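Long-range contacts in FixG-related protein (Vibrio parahaemolyticus, PDB 2R39), which is of unknown function but probably belongs to electron transport, being the C-terminal immunoglobulin-like domain of a putative iron-sulfur membrane protein: residues 13-18 with 108-113; 51-56 with 93-98. One frame throughout, in Å; residues are numbered along the deposited sequence.

In the fold
From the N terminus, strand 11-17 enters at the outer end of one four-stranded sheet and pairs first with strand 31-41; near the C terminus strand 106-115 of the other sheet comes alongside it, and contact 1 thus closes a loop of 89 residues. Nested inside that loop, contact 2 closes a shorter one of 36 residues by pairing strand 47-54 with strand 92-101 in the other sheet. Contact 1 is therefore a sheet-to-sheet contact of the sandwich and contact 2 a pairing within a sheet. They meet because 92-101 and 106-115 are neighbouring antiparallel strands; Val110 O lies 2.8 Å from Phe97 N, a probable hydrogen bond.

Contact 1 of 2, residues 13-18 with 108-113; sequences MSVIRD and IEVESR
Strands 13-17 and 108-113 run nearly parallel, 14° apart, with axes 7.4 Å from each other at their closest, so that Met13 stands across from Ile108 and Arg17 from Ser112 and no clear hydrogen bond joins the two. They are the outermost strands, on the same side, of the two sheets of an immunoglobulin-like beta sandwich: 13-17 pairs with strand 31-41, 108-113 with strand 92-101, and side chains close the seam between them. At one end Met13, a selenomethionine here, reaches between Ile108 and Val110. With CG anti to the backbone N (chi1 178°) and a bend at chi3, it brings its CE methyl to 3.8 Å from Val110 CG2, an unbranched chain suited to reaching into the interior, where it also touches Leu51 and Phe97. Behind it, the CD1 methyl of Ile108 packs 3.9 Å from Met13 CB. In the middle Val15 and Val110 pass flank to flank from opposing strands, Val15 CG2 lying 3.8 Å from Val110 CG1; two short beta-branched residues suit so narrow a gap, and both are compatible with extended backbone. Toward the other end the seam turns polar. Ser112, small enough to sit buried beside Tyr35 and Phe97, sets its OG 3.9 Å from Arg17 CB. Arg17 runs extended from CG to NE past the opposing strand, and its NH2 is hydrogen-bonded to Asn33 OD1. On the outer side Arg113 folds back on its own strand: NH1 makes a salt bridge to Glu111 OE2, met on the anti side of the carboxylate, and donates a second bond to Ser112 O from above the carbonyl plane. Across the seam, Arg113 O, which accepts a hydrogen bond from Tyr35 OH, lies 3.4 Å from Arg17 CD.

Contact 2 of 2, residues 51-56 with 93-98; sequences LDVKGL and TTIQFI
Val53 and Phe97 face each other as a non-hydrogen-bonded antiparallel pair, their CA atoms 4.5 Å apart, and the tight side of the contact lies around them. Val53 CG2 packs 3.8 Å from Ile95 CB and sits over one face of the Phe97 ring, offset toward the rim. Branched Val53 and Ile95 fill the interior against Leu81, while the broad Phe97 ring reaches Met79 and meets Tyr35 edge-to-face. Farther along, Leu56 CG comes to 3.8 Å from Ile95 CG2. These strands are central in one sheet of the immunoglobulin-like sandwich, and the hydrogen-bonded pairs Asp52-Ile98 and Lys54-Gln96 hold them together; Lys54 N gives Gln96 O a 2.8 Å bond. Those pairs turn their side chains to the opposite, looser face. There the long, flexible Lys54 bends at chi3, bringing CE to 3.7 Å from Ile98 CD1, and runs next to the extended Gln96, both polar ends suited to solvent. Water bridges Asp52 OD2 and Ile98 O. Beyond the last pair Gly55 has a positive phi (120°), which would press a CB against Lys54 O, while the neighbouring strand would set Thr94 O against that CB; a second water donates to Gly55 O and Thr94 O, 2.7 Å from each.

Contact 1 of 2, residues 13-18 with 108-113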
# COMPACT_ATOMS: atom_id res chain seq x y z
N MSE A 13 1.65 2.21 10.27
CA MSE A 13 0.96 2.34 9.01
C MSE A 13 -0.42 1.75 9.14
O MSE A 13 -0.59 0.70 9.74
CB MSE A 13 1.71 1.65 7.86
CG MSE A 13 0.95 1.75 6.54
SE MSE A 13 1.89 1.03 5.00
CE MSE A 13 1.97 -0.85 5.58
N SER A 14 -1.39 2.44 8.57
CA SER A 14 -2.71 1.87 8.40
C SER A 14 -3.12 2.07 6.96
O SER A 14 -2.49 2.82 6.21
CB SER A 14 -3.72 2.47 9.40
OG SER A 14 -3.84 3.87 9.24
N VAL A 15 -4.14 1.32 6.56
CA VAL A 15 -4.57 1.28 5.17
C VAL A 15 -6.08 1.40 5.15
O VAL A 15 -6.75 0.73 5.92
CB VAL A 15 -4.18 -0.06 4.50
CG1 VAL A 15 -4.84 -0.20 3.11
CG2 VAL A 15 -2.65 -0.16 4.39
N ILE A 16 -6.58 2.27 4.28
CA ILE A 16 -8.00 2.28 3.92
C ILE A 16 -8.12 1.96 2.44
O ILE A 16 -7.59 2.69 1.59
CB ILE A 16 -8.66 3.66 4.19
CG1 ILE A 16 -8.54 4.03 5.68
CG2 ILE A 16 -10.12 3.65 3.73
CD1 ILE A 16 -9.07 5.41 6.03
N ARG A 17 -8.80 0.86 2.13
CA ARG A 17 -9.22 0.59 0.77
C ARG A 17 -10.57 1.27 0.61
O ARG A 17 -11.45 1.08 1.43
CB ARG A 17 -9.33 -0.91 0.49
CG ARG A 17 -9.82 -1.24 -0.92
CD ARG A 17 -10.01 -2.75 -1.12
NE ARG A 17 -10.45 -3.01 -2.48
CZ ARG A 17 -11.72 -2.93 -2.87
NH1 ARG A 17 -12.66 -2.62 -1.99
NH2 ARG A 17 -12.06 -3.17 -4.13
N ASP A 18 -10.72 2.08 -0.43
CA ASP A 18 -11.94 2.87 -0.62
C ASP A 18 -13.18 2.02 -0.85
O ASP A 18 -13.15 1.05 -1.59
CB ASP A 18 -11.75 3.85 -1.77
CG ASP A 18 -10.60 4.79 -1.52
OD1 ASP A 18 -10.65 5.52 -0.52
OD2 ASP A 18 -9.64 4.78 -2.31
N ILE A 108 6.14 -3.14 8.87
CA ILE A 108 4.75 -3.29 9.28
C ILE A 108 4.05 -3.88 8.09
O ILE A 108 4.26 -3.43 6.97
CB ILE A 108 4.04 -1.94 9.56
CG1 ILE A 108 4.86 -1.05 10.47
CG2 ILE A 108 2.63 -2.18 10.17
CD1 ILE A 108 4.63 0.38 10.19
N GLU A 109 3.20 -4.87 8.33
CA GLU A 109 2.38 -5.47 7.28
C GLU A 109 0.95 -5.16 7.62
O GLU A 109 0.53 -5.33 8.77
CB GLU A 109 2.57 -6.99 7.21
CG GLU A 109 3.98 -7.46 6.85
CD GLU A 109 4.95 -7.34 8.00
OE1 GLU A 109 4.53 -7.49 9.17
OE2 GLU A 109 6.14 -7.08 7.74
N VAL A 110 0.19 -4.72 6.62
CA VAL A 110 -1.24 -4.49 6.81
C VAL A 110 -1.97 -5.23 5.69
O VAL A 110 -1.72 -4.99 4.50
CB VAL A 110 -1.60 -2.97 6.79
CG1 VAL A 110 -3.09 -2.76 7.09
CG2 VAL A 110 -0.76 -2.20 7.83
N GLU A 111 -2.87 -6.12 6.07
CA GLU A 111 -3.58 -6.90 5.09
C GLU A 111 -4.69 -6.08 4.47
O GLU A 111 -5.33 -5.31 5.16
CB GLU A 111 -4.15 -8.14 5.75
CG GLU A 111 -4.71 -9.09 4.74
CD GLU A 111 -5.18 -10.38 5.36
OE1 GLU A 111 -4.34 -11.14 5.89
OE2 GLU A 111 -6.39 -10.63 5.30
N SER A 112 -4.94 -6.28 3.17
CA SER A 112 -6.04 -5.60 2.50
C SER A 112 -6.55 -6.52 1.39
O SER A 112 -6.30 -7.72 1.41
CB SER A 112 -5.55 -4.25 1.95
OG SER A 112 -6.60 -3.52 1.35
N ARG A 113 -7.25 -5.96 0.41
CA ARG A 113 -7.84 -6.79 -0.64
C ARG A 113 -7.64 -6.17 -2.00
O ARG A 113 -7.62 -4.96 -2.09
CB ARG A 113 -9.35 -6.93 -0.40
CG ARG A 113 -9.75 -7.65 0.92
CD ARG A 113 -9.46 -9.15 0.89
NE ARG A 113 -9.91 -9.81 2.12
CZ ARG A 113 -9.14 -10.03 3.17
NH1 ARG A 113 -7.87 -9.62 3.17
NH2 ARG A 113 -9.67 -10.59 4.25

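Contact 2 of 2, residues 51-56 with 93-98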
# COMPACT_ATOMS: atom_id res chain seq x y z
N LEU A 51 7.54 1.26 0.50
CA LEU A 51 6.18 0.75 0.53
C LEU A 51 6.04 -0.23 -0.60
O LEU A 51 6.49 0.03 -1.73
CB LEU A 51 5.15 1.88 0.41
CG LEU A 51 5.34 3.06 1.37
CD1 LEU A 51 4.54 4.24 0.88
CD2 LEU A 51 4.96 2.72 2.84
N ASP A 52 5.42 -1.36 -0.30
CA ASP A 52 5.30 -2.49 -1.23
C ASP A 52 3.97 -3.17 -1.05
O ASP A 52 3.26 -2.87 -0.12
CB ASP A 52 6.42 -3.50 -0.95
CG ASP A 52 7.73 -3.06 -1.54
OD1 ASP A 52 7.85 -3.13 -2.79
OD2 ASP A 52 8.61 -2.63 -0.75
N VAL A 53 3.64 -4.08 -1.96
CA VAL A 53 2.44 -4.90 -1.84
C VAL A 53 2.85 -6.34 -2.18
O VAL A 53 3.74 -6.57 -3.03
CB VAL A 53 1.24 -4.44 -2.75
CG1 VAL A 53 1.61 -4.48 -4.28
CG2 VAL A 53 -0.02 -5.29 -2.47
N LYS A 54 2.27 -7.29 -1.48
CA LYS A 54 2.47 -8.66 -1.88
C LYS A 54 1.13 -9.36 -2.04
O LYS A 54 0.14 -8.95 -1.42
CB LYS A 54 3.45 -9.36 -0.94
CG LYS A 54 2.87 -10.08 0.22
CD LYS A 54 3.85 -11.14 0.76
CE LYS A 54 5.22 -10.56 1.04
NZ LYS A 54 5.90 -11.30 2.16
N GLY A 55 1.09 -10.36 -2.92
CA GLY A 55 -0.11 -11.16 -3.12
C GLY A 55 -0.70 -11.12 -4.51
O GLY A 55 -1.63 -11.88 -4.79
N LEU A 56 -0.18 -10.26 -5.38
CA LEU A 56 -0.65 -10.21 -6.78
C LEU A 56 0.43 -10.75 -7.71
O LEU A 56 1.60 -10.37 -7.59
CB LEU A 56 -1.03 -8.77 -7.18
CG LEU A 56 -2.37 -8.32 -6.58
CD1 LEU A 56 -2.52 -6.80 -6.53
CD2 LEU A 56 -3.52 -8.96 -7.38
N THR A 93 -8.53 -11.06 -4.25
CA THR A 93 -7.19 -11.42 -3.87
C THR A 93 -6.81 -10.81 -2.52
O THR A 93 -6.94 -9.58 -2.32
CB THR A 93 -6.20 -10.98 -4.97
OG1 THR A 93 -6.65 -11.47 -6.24
CG2 THR A 93 -4.80 -11.52 -4.71
N THR A 94 -6.31 -11.64 -1.60
CA THR A 94 -5.69 -11.14 -0.37
C THR A 94 -4.32 -10.58 -0.66
O THR A 94 -3.50 -11.22 -1.32
CB THR A 94 -5.56 -12.25 0.71
OG1 THR A 94 -6.86 -12.70 1.03
CG2 THR A 94 -4.93 -11.69 2.00
N ILE A 95 -4.09 -9.34 -0.19
CA ILE A 95 -2.81 -8.68 -0.39
C ILE A 95 -2.36 -8.14 0.96
O ILE A 95 -3.16 -8.08 1.90
CB ILE A 95 -2.90 -7.53 -1.46
CG1 ILE A 95 -3.95 -6.48 -1.03
CG2 ILE A 95 -3.28 -8.12 -2.87
CD1 ILE A 95 -3.93 -5.13 -1.84
N GLN A 96 -1.09 -7.76 1.05
CA GLN A 96 -0.59 -7.06 2.22
C GLN A 96 0.21 -5.91 1.70
O GLN A 96 1.04 -6.09 0.79
CB GLN A 96 0.43 -7.91 2.95
CG GLN A 96 -0.09 -8.83 4.00
CD GLN A 96 1.07 -9.51 4.66
OE1 GLN A 96 2.17 -9.56 4.09
NE2 GLN A 96 0.86 -10.01 5.87
N PHE A 97 -0.01 -4.74 2.29
CA PHE A 97 0.88 -3.62 2.13
C PHE A 97 1.98 -3.70 3.19
O PHE A 97 1.73 -4.10 4.35
CB PHE A 97 0.12 -2.32 2.24
CG PHE A 97 -0.80 -2.07 1.07
CD1 PHE A 97 -0.30 -1.58 -0.13
CD2 PHE A 97 -2.17 -2.32 1.18
CE1 PHE A 97 -1.14 -1.34 -1.21
CE2 PHE A 97 -3.02 -2.08 0.10
CZ PHE A 97 -2.50 -1.59 -1.09
N ILE A 98 3.20 -3.37 2.78
CA ILE A 98 4.32 -3.57 3.65
C ILE A 98 5.10 -2.28 3.72
O ILE A 98 5.47 -1.72 2.68
CB ILE A 98 5.18 -4.75 3.18
CG1 ILE A 98 4.32 -6.04 3.19
CG2 ILE A 98 6.46 -4.90 4.05
CD1 ILE A 98 4.72 -7.04 2.15
O HOH W 1 8.15 -2.46 1.90
O HOH W 2 -2.54 -13.34 -2.67